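PDB 3JUU: porphyranase B from Zobellia galactanivorans, which cleaves the sulfated red-algal polysaccharide porphyran at the (1->4) linkages between beta-D-galactopyranose and alpha-L-galactopyranose-6-sulfate, releasing mostly disaccharides. Local coordinates for residues E36-I42 with L69-L74; T93-G97 with T119-S123; N170-R174 with V226-F232. One frame throughout, in Å; residues are numbered along the deposited sequence.

Interaction 1 (E36-I42 with L69-L74); sequences EFEGKKI and LNNGSL. With SO4 (sulfate ion), chain E.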
loop_
_atom_site.group_PDB
_atom_site.type_symbol
_atom_site.label_atom_id
_atom_site.label_comp_id
_atom_site.label_asym_id
_atom_site.label_seq_id
_atom_site.Cartn_x
_atom_site.Cartn_y
_atom_site.Cartn_z
ATOM N N GLU A 36 -9.837 -10.344 7.280
ATOM C CA GLU A 36 -10.031 -9.662 8.568
ATOM C C GLU A 36 -8.835 -9.972 9.481
ATOM O O GLU A 36 -8.678 -9.311 10.500
ATOM C CB GLU A 36 -11.336 -10.161 9.244
ATOM C CG GLU A 36 -12.596 -9.814 8.484
ATOM C CD GLU A 36 -12.754 -8.297 8.324
ATOM O OE1 GLU A 36 -12.680 -7.566 9.328
ATOM O OE2 GLU A 36 -12.974 -7.838 7.183
ATOM N N PHE A 37 -7.994 -10.918 9.069
ATOM C CA PHE A 37 -6.724 -11.222 9.821
ATOM C C PHE A 37 -6.995 -11.748 11.229
ATOM O O PHE A 37 -6.250 -11.416 12.177
ATOM C CB PHE A 37 -5.777 -10.005 9.898
ATOM C CG PHE A 37 -5.389 -9.521 8.551
ATOM C CD1 PHE A 37 -4.654 -10.336 7.696
ATOM C CD2 PHE A 37 -5.759 -8.225 8.140
ATOM C CE1 PHE A 37 -4.301 -9.896 6.408
ATOM C CE2 PHE A 37 -5.397 -7.805 6.831
ATOM C CZ PHE A 37 -4.660 -8.626 5.994
ATOM N N GLU A 38 -8.012 -12.622 11.309
ATOM C CA GLU A 38 -8.359 -13.292 12.580
ATOM C C GLU A 38 -7.418 -14.478 12.678
ATOM O O GLU A 38 -6.920 -14.953 11.663
ATOM C CB GLU A 38 -9.841 -13.749 12.546
ATOM C CG GLU A 38 -10.836 -12.622 12.798
ATOM C CD GLU A 38 -10.722 -11.989 14.177
ATOM O OE1 GLU A 38 -11.320 -10.920 14.360
ATOM O OE2 GLU A 38 -10.059 -12.514 15.102
ATOM N N GLY A 39 -7.174 -14.974 13.874
ATOM C CA GLY A 39 -6.313 -16.149 13.974
ATOM C C GLY A 39 -4.893 -15.805 14.408
ATOM O O GLY A 39 -4.611 -14.663 14.864
ATOM N N LYS A 40 -4.020 -16.802 14.298
ATOM C CA LYS A 40 -2.656 -16.669 14.832
ATOM C C LYS A 40 -1.611 -16.532 13.770
ATOM O O LYS A 40 -0.503 -16.090 14.070
ATOM C CB LYS A 40 -2.334 -17.883 15.744
ATOM C CG LYS A 40 -3.343 -18.013 16.948
ATOM C CD LYS A 40 -3.219 -19.317 17.770
ATOM C CE LYS A 40 -3.666 -20.604 17.012
ATOM N NZ LYS A 40 -5.119 -20.597 16.533
ATOM N N LYS A 41 -1.897 -16.944 12.547
ATOM C CA LYS A 41 -0.875 -16.960 11.471
ATOM C C LYS A 41 -1.496 -16.454 10.150
ATOM O O LYS A 41 -2.595 -16.858 9.778
ATOM C CB LYS A 41 -0.391 -18.381 11.249
ATOM C CG LYS A 41 0.392 -18.955 12.492
ATOM C CD LYS A 41 1.885 -18.626 12.441
ATOM C CE LYS A 41 2.662 -19.320 13.601
ATOM N NZ LYS A 41 2.739 -18.459 14.857
ATOM N N ILE A 42 -0.783 -15.574 9.458
ATOM C CA ILE A 42 -1.303 -15.054 8.198
ATOM C C ILE A 42 -1.535 -16.200 7.226
ATOM O O ILE A 42 -0.763 -17.162 7.160
ATOM C CB ILE A 42 -0.375 -13.925 7.578
ATOM C CG1 ILE A 42 -1.064 -13.254 6.373
ATOM C CG2 ILE A 42 1.061 -14.454 7.231
ATOM C CD1 ILE A 42 -0.304 -11.953 5.894
ATOM N N LEU A 69 0.093 -11.811 13.224
ATOM C CA LEU A 69 -1.318 -11.485 13.458
ATOM C C LEU A 69 -1.552 -11.411 14.936
ATOM O O LEU A 69 -0.947 -12.185 15.693
ATOM C CB LEU A 69 -2.228 -12.591 12.915
ATOM C CG LEU A 69 -2.794 -12.499 11.506
ATOM C CD1 LEU A 69 -1.988 -11.778 10.371
ATOM C CD2 LEU A 69 -3.526 -13.724 11.003
ATOM N N ASN A 70 -2.384 -10.473 15.362
ATOM C CA ASN A 70 -2.820 -10.484 16.729
ATOM C C ASN A 70 -4.138 -9.746 16.796
ATOM O O ASN A 70 -4.306 -8.741 16.121
ATOM C CB ASN A 70 -1.812 -9.805 17.658
ATOM C CG ASN A 70 -2.066 -10.172 19.120
ATOM O OD1 ASN A 70 -2.695 -11.230 19.420
ATOM N ND2 ASN A 70 -1.597 -9.340 20.012
ATOM N N ASN A 71 -5.067 -10.245 17.602
ATOM C CA ASN A 71 -6.340 -9.556 17.825
ATOM C C ASN A 71 -7.099 -9.109 16.565
ATOM O O ASN A 71 -7.679 -8.023 16.552
ATOM C CB ASN A 71 -6.098 -8.392 18.761
ATOM C CG ASN A 71 -5.617 -8.869 20.098
ATOM O OD1 ASN A 71 -6.001 -9.986 20.510
ATOM N ND2 ASN A 71 -4.782 -8.082 20.760
ATOM N N GLY A 72 -7.152 -9.989 15.579
ATOM C CA GLY A 72 -7.880 -9.682 14.325
ATOM C C GLY A 72 -7.196 -8.525 13.551
ATOM O O GLY A 72 -7.871 -7.711 12.946
ATOM N N SER A 73 -5.876 -8.445 13.615
ATOM C CA SER A 73 -5.170 -7.430 12.806
ATOM C C SER A 73 -3.875 -8.020 12.251
ATOM O O SER A 73 -3.257 -8.991 12.842
ATOM C CB SER A 73 -4.884 -6.184 13.663
ATOM O OG SER A 73 -3.815 -6.477 14.579
ATOM N N LEU A 74 -3.437 -7.457 11.128
ATOM C CA LEU A 74 -2.127 -7.757 10.558
ATOM C C LEU A 74 -1.113 -6.768 11.127
ATOM O O LEU A 74 -1.438 -5.559 11.192
ATOM C CB LEU A 74 -2.212 -7.549 9.055
ATOM C CG LEU A 74 -0.885 -7.539 8.311
ATOM C CD1 LEU A 74 -0.133 -8.856 8.336
ATOM C CD2 LEU A 74 -1.188 -7.136 6.795
HETATM S S SO4 E . -4.900 -19.744 12.744
HETATM O O1 SO4 E . -5.632 -19.384 13.985
HETATM O O2 SO4 E . -4.155 -20.981 12.950
HETATM O O3 SO4 E . -5.807 -19.858 11.591
HETATM O O4 SO4 E . -3.891 -18.733 12.428
HETATM O O HOH W 1 -5.382 -12.041 14.703
HETATM O O HOH W 2 1.257 -14.429 13.811
#

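Interaction 2 (T93-G97 with T119-S123); sequences THGGG and TFMSS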
loop_
_atom_site.group_PDB
_atom_site.type_symbol
_atom_site.label_atom_id
_atom_site.label_comp_id
_atom_site.label_asym_id
_atom_site.label_seq_id
_atom_site.Cartn_x
_atom_site.Cartn_y
_atom_site.Cartn_z
ATOM N N THR A 93 20.458 -3.141 6.681
ATOM C CA THR A 93 20.701 -3.043 8.112
ATOM C C THR A 93 19.427 -3.102 8.882
ATOM O O THR A 93 19.453 -3.271 10.096
ATOM C CB THR A 93 21.357 -1.725 8.436
ATOM O OG1 THR A 93 20.601 -0.648 7.821
ATOM C CG2 THR A 93 22.786 -1.655 7.859
ATOM N N HIS A 94 18.284 -2.949 8.182
ATOM C CA HIS A 94 16.969 -2.885 8.887
ATOM C C HIS A 94 16.012 -3.920 8.310
ATOM O O HIS A 94 16.138 -4.317 7.105
ATOM C CB HIS A 94 16.335 -1.492 8.714
ATOM C CG HIS A 94 17.040 -0.401 9.473
ATOM N ND1 HIS A 94 18.311 0.041 9.149
ATOM C CD2 HIS A 94 16.660 0.313 10.565
ATOM C CE1 HIS A 94 18.662 1.018 9.966
ATOM N NE2 HIS A 94 17.690 1.164 10.869
ATOM N N GLY A 95 15.048 -4.358 9.141
ATOM C CA GLY A 95 14.004 -5.282 8.644
ATOM C C GLY A 95 12.687 -4.563 8.464
ATOM O O GLY A 95 12.266 -3.862 9.372
ATOM N N GLY A 96 12.041 -4.730 7.296
ATOM C CA GLY A 96 10.627 -4.273 7.110
ATOM C C GLY A 96 9.837 -5.498 6.770
ATOM O O GLY A 96 10.136 -6.611 7.274
ATOM N N GLY A 97 8.761 -5.345 5.969
ATOM C CA GLY A 97 7.967 -6.508 5.663
ATOM C C GLY A 97 7.141 -6.225 4.425
ATOM O O GLY A 97 6.891 -5.044 4.048
ATOM N N THR A 119 8.010 5.310 12.781
ATOM C CA THR A 119 9.448 5.252 12.445
ATOM C C THR A 119 9.724 5.899 11.076
ATOM O O THR A 119 8.802 6.345 10.359
ATOM C CB THR A 119 10.029 3.800 12.346
ATOM O OG1 THR A 119 9.711 3.217 11.065
ATOM C CG2 THR A 119 9.458 2.890 13.460
ATOM N N PHE A 120 10.991 6.000 10.747
ATOM C CA PHE A 120 11.348 6.568 9.422
ATOM C C PHE A 120 10.980 5.676 8.228
ATOM O O PHE A 120 11.113 6.151 7.052
ATOM C CB PHE A 120 12.885 6.856 9.410
ATOM C CG PHE A 120 13.751 5.614 9.228
ATOM C CD1 PHE A 120 14.395 5.377 7.992
ATOM C CD2 PHE A 120 13.993 4.729 10.289
ATOM C CE1 PHE A 120 15.188 4.252 7.765
ATOM C CE2 PHE A 120 14.828 3.619 10.114
ATOM C CZ PHE A 120 15.426 3.338 8.837
ATOM N N MET A 121 10.568 4.419 8.485
ATOM C CA MET A 121 10.164 3.451 7.443
ATOM C C MET A 121 8.674 3.623 7.116
ATOM O O MET A 121 7.967 4.268 7.823
ATOM C CB MET A 121 10.477 1.995 7.900
ATOM C CG MET A 121 11.999 1.867 7.994
ATOM S SD MET A 121 12.580 0.231 8.556
ATOM C CE MET A 121 11.981 -0.941 7.261
ATOM N N SER A 122 8.294 3.170 5.932
ATOM C CA SER A 122 6.977 3.461 5.395
ATOM C C SER A 122 5.847 2.641 6.020
ATOM O O SER A 122 6.073 1.603 6.747
ATOM C CB SER A 122 7.042 3.188 3.871
ATOM O OG SER A 122 6.976 1.770 3.628
ATOM N N SER A 123 4.617 3.097 5.767
ATOM C CA SER A 123 3.413 2.280 5.977
ATOM C C SER A 123 2.514 2.486 4.755
ATOM O O SER A 123 2.205 3.635 4.474
ATOM C CB SER A 123 2.660 2.810 7.186
ATOM O OG SER A 123 3.428 2.628 8.366
#

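Interaction 3 (N170-R174 with V226-F232); sequences NTHSR and VTPPADF. With SO4 (sulfate ion), chain G.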
loop_
_atom_site.group_PDB
_atom_site.type_symbol
_atom_site.label_atom_id
_atom_site.label_comp_id
_atom_site.label_asym_id
_atom_site.label_seq_id
_atom_site.Cartn_x
_atom_site.Cartn_y
_atom_site.Cartn_z
ATOM N N ASN A 170 -1.238 8.067 -5.281
ATOM C CA ASN A 170 -0.503 8.266 -6.539
ATOM C C ASN A 170 -0.902 7.288 -7.599
ATOM O O ASN A 170 -1.554 6.253 -7.327
ATOM C CB ASN A 170 1.040 8.215 -6.274
ATOM C CG ASN A 170 1.836 9.188 -7.174
ATOM O OD1 ASN A 170 1.458 9.422 -8.323
ATOM N ND2 ASN A 170 2.961 9.696 -6.672
ATOM N N THR A 171 -0.575 7.611 -8.855
ATOM C CA THR A 171 -0.838 6.634 -9.971
ATOM C C THR A 171 0.388 6.760 -10.873
ATOM O O THR A 171 0.821 7.868 -11.162
ATOM C CB THR A 171 -2.168 6.935 -10.783
ATOM O OG1 THR A 171 -2.107 8.294 -11.253
ATOM C CG2 THR A 171 -3.524 6.779 -9.853
ATOM N N HIS A 172 0.997 5.653 -11.257
ATOM C CA HIS A 172 2.215 5.695 -12.026
ATOM C C HIS A 172 2.070 4.851 -13.265
ATOM O O HIS A 172 1.523 3.752 -13.186
ATOM C CB HIS A 172 3.400 5.071 -11.254
ATOM C CG HIS A 172 3.707 5.767 -9.975
ATOM N ND1 HIS A 172 4.334 6.996 -9.941
ATOM C CD2 HIS A 172 3.424 5.450 -8.685
ATOM C CE1 HIS A 172 4.517 7.357 -8.683
ATOM N NE2 HIS A 172 3.972 6.441 -7.903
ATOM N N SER A 173 2.675 5.334 -14.351
ATOM C CA SER A 173 2.824 4.530 -15.565
ATOM C C SER A 173 4.329 4.545 -15.873
ATOM O O SER A 173 4.952 5.618 -15.981
ATOM C CB SER A 173 2.026 5.176 -16.714
ATOM O OG SER A 173 2.493 4.606 -17.953
ATOM N N ARG A 174 4.934 3.375 -16.036
ATOM C CA ARG A 174 6.376 3.300 -16.367
ATOM C C ARG A 174 6.757 1.995 -17.030
ATOM O O ARG A 174 5.854 1.129 -17.227
ATOM C CB ARG A 174 7.257 3.507 -15.140
ATOM C CG ARG A 174 6.964 2.453 -13.982
ATOM C CD ARG A 174 7.984 2.598 -12.816
ATOM N NE ARG A 174 7.679 1.600 -11.800
ATOM C CZ ARG A 174 6.727 1.740 -10.887
ATOM N NH1 ARG A 174 5.994 2.873 -10.794
ATOM N NH2 ARG A 174 6.518 0.748 -10.063
ATOM N N VAL A 226 -8.769 11.070 -9.803
ATOM C CA VAL A 226 -7.542 11.237 -10.566
ATOM C C VAL A 226 -7.654 10.501 -11.902
ATOM O O VAL A 226 -8.119 9.369 -11.941
ATOM C CB VAL A 226 -6.352 10.705 -9.684
ATOM C CG1 VAL A 226 -5.123 10.669 -10.515
ATOM C CG2 VAL A 226 -6.097 11.704 -8.517
ATOM N N THR A 227 -7.205 11.104 -13.022
ATOM C CA THR A 227 -7.079 10.376 -14.227
ATOM C C THR A 227 -5.663 9.851 -14.223
ATOM O O THR A 227 -4.726 10.618 -14.191
ATOM C CB THR A 227 -7.255 11.339 -15.444
ATOM O OG1 THR A 227 -8.616 11.828 -15.393
ATOM C CG2 THR A 227 -7.029 10.609 -16.750
ATOM N N PRO A 228 -5.501 8.531 -14.313
ATOM C CA PRO A 228 -4.129 8.048 -14.295
ATOM C C PRO A 228 -3.371 8.407 -15.559
ATOM O O PRO A 228 -4.001 8.687 -16.629
ATOM C CB PRO A 228 -4.334 6.507 -14.108
ATOM C CG PRO A 228 -5.591 6.171 -14.812
ATOM C CD PRO A 228 -6.492 7.445 -14.496
ATOM N N PRO A 229 -2.027 8.351 -15.507
ATOM C CA PRO A 229 -1.182 8.756 -16.668
ATOM C C PRO A 229 -1.304 7.837 -17.888
ATOM O O PRO A 229 -1.023 8.298 -18.996
ATOM C CB PRO A 229 0.242 8.810 -16.097
ATOM C CG PRO A 229 0.155 8.143 -14.776
ATOM C CD PRO A 229 -1.232 7.904 -14.348
ATOM N N ALA A 230 -1.812 6.619 -17.700
ATOM C CA ALA A 230 -2.051 5.673 -18.827
ATOM C C ALA A 230 -3.236 4.846 -18.423
ATOM O O ALA A 230 -3.617 4.804 -17.227
ATOM C CB ALA A 230 -0.793 4.774 -19.081
ATOM N N ASP A 231 -3.870 4.158 -19.380
ATOM C CA ASP A 231 -5.003 3.284 -18.999
ATOM C C ASP A 231 -4.632 2.236 -17.898
ATOM O O ASP A 231 -3.683 1.441 -18.032
ATOM C CB ASP A 231 -5.415 2.458 -20.177
ATOM C CG ASP A 231 -6.097 3.270 -21.286
ATOM O OD1 ASP A 231 -6.622 4.367 -20.979
ATOM O OD2 ASP A 231 -6.078 2.748 -22.448
ATOM N N PHE A 232 -5.410 2.209 -16.834
ATOM C CA PHE A 232 -5.257 1.166 -15.792
ATOM C C PHE A 232 -6.278 0.052 -16.087
ATOM O O PHE A 232 -7.275 -0.060 -15.385
ATOM C CB PHE A 232 -5.466 1.802 -14.410
ATOM C CG PHE A 232 -4.208 2.504 -13.849
ATOM C CD1 PHE A 232 -3.143 2.898 -14.685
ATOM C CD2 PHE A 232 -4.096 2.736 -12.474
ATOM C CE1 PHE A 232 -1.975 3.564 -14.192
ATOM C CE2 PHE A 232 -2.898 3.396 -11.962
ATOM C CZ PHE A 232 -1.808 3.757 -12.827
HETATM S S SO4 G . 9.214 -1.724 -10.841
HETATM O O1 SO4 G . 10.089 -1.739 -9.720
HETATM O O2 SO4 G . 7.818 -1.854 -10.460
HETATM O O3 SO4 G . 9.546 -0.526 -11.630
HETATM O O4 SO4 G . 9.363 -3.011 -11.484
#

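Interaction 1 (E36-I42 with L69-L74)
A loop wraps over the tip of a beta-hairpin here: residues 36-42, between strands 26-29 and 47-48, curl around the turn joining strands 67-70 and 73-87. Phe37 and Leu69 supply much of the buried surface. Phe37 presents one ring face to Leu74, whose CB lies 3.7 Å from the ring centroid, almost on its normal, in a CH-pi contact; Phe37 CD1 is 4.0 Å from Leu69 CD1. Ile42 extends the apolar patch, with CB 3.9 Å from CD1 of Leu69 and CD1 3.9 Å from CD1 of Leu74. Farther in, Met240 of strand 237-242 touches both Phe37 and Leu74. The hairpin has a two-residue turn close to type I', closed by Asn70 N to Ser73 O (3.1 Å) and Ser73 N to Asn70 O (3.0 Å). Asn71 and Gly72 both have positive phi, a demand that asparagine and glycine meet easily. A CB on Gly72 would also collide with Glu38 OE1. Its bare CA instead makes a CA-H...O contact of 3.2 Å with Phe37 O. Water handles the backbone polarity: one molecule accepts from Gly72 N and donates to Phe37 O and Gly39 O, while another links Leu69 N to Lys40 O. On the solvent side, a sulfate ion takes hydrogen bonds to its O4 from Lys40 N and Lys41 N, both 2.7 Å.

Interaction 2 (T93-G97 with T119-S123)
This buried contact lies beside the substrate-binding region, probably just behind it, with the Met121 side chain about 6 Å from that of Glu243, a residue assigned to substrate binding. Its centrepiece is a T-shaped aromatic pair: the edge of Phe120 points at the face of His94, with centroids 5.2 Å apart, planes at 83° and Phe120 CZ 3.7 Å from His94 CD2. Both imidazole nitrogens are engaged, which fixes the ring: ND1 shares a hydrogen bond with Thr93 OG1 (2.7 Å) and NE2 bonds to Gly254 O. Beside the rings, Met121 reaches across with its flexible thioether, SD 4.1 Å from His94 CB and CE 3.6 Å from both Gly95 O and Gly96 CA. Glycine suits position 96 because a CB there would run into that methyl group. Thr119 shapes the approach: its OG1 accepts from Met121 N (3.0 Å) in an ST turn. Next along, Ser122 OG hydrogen-bonds to Glu243. The contact joins strand 90-101 to the loop that leads into strand 122-128; strand 237-242 pairs antiparallel with both strands, while strand 73-87 adds Met80 against His94 and Thr78 against Met121.

Interaction 3 (N170-R174 with V226-F232)
Along strand 166-174, side chains alternate between the loop 226-232 and the active-site side of the sheet. Thr171 faces the loop: OG1 lies 3.2 Å from Pro229 CD and 3.7 Å from Pro228 CA, and CB is 3.8 Å from Phe232 CZ. Threonine suits the place, its hydroxyl satisfied by Ser187 O on the adjacent strand while CB packs against Phe232. His172 turns the other way, its side chain about 4 Å from that of Glu143, the probable nucleophile, and its ND1 bonded to Ser186 OG; toward the loop it gives its backbone, with O 3.4 Å from Phe232 CZ. Ser173 faces the loop again, CB 4.0 Å from Pro229 CG and OG 3.5 Å from Ala230 CB, while OG is bonded to Glu183 O. Arg174 lies beyond the loop's reach. It forms a salt bridge with Glu143 and grips a sulfate ion, NE to O3 at 2.8 Å and NH2 to O2 at 2.9 Å. This ion probably came from the crystallisation liquor. Between strand and loop the contact is van der Waals alone: the two prolines have no backbone NH to satisfy, and the side chains of Ala230 and Phe232 are apolar, which is consistent with shape fit holding the loop against the back of a strand whose other side carries catalytic-site chemistry.

In the fold
The three contacts follow one another along the chain, and none nests in or crosses another. Interaction 1 closes the first loop, tying N-terminal residues 36-42 to the hairpin formed by strands 67-70 and 73-87. Strand 73-87 is followed by its neighbour 90-101, where interaction 2 opens; after strand 108-115 it closes, tying 90-101 to the loop entering strand 122-128. Interaction 3 spans the longest interval, tying strand 166-174 to the loop 226-232 before strand 237-242, with its centre about 33 Å from that of interaction 1 and 26 Å from that of interaction 2, across the chain's centre from both. All three lie within the GH16 beta-sandwich jelly roll.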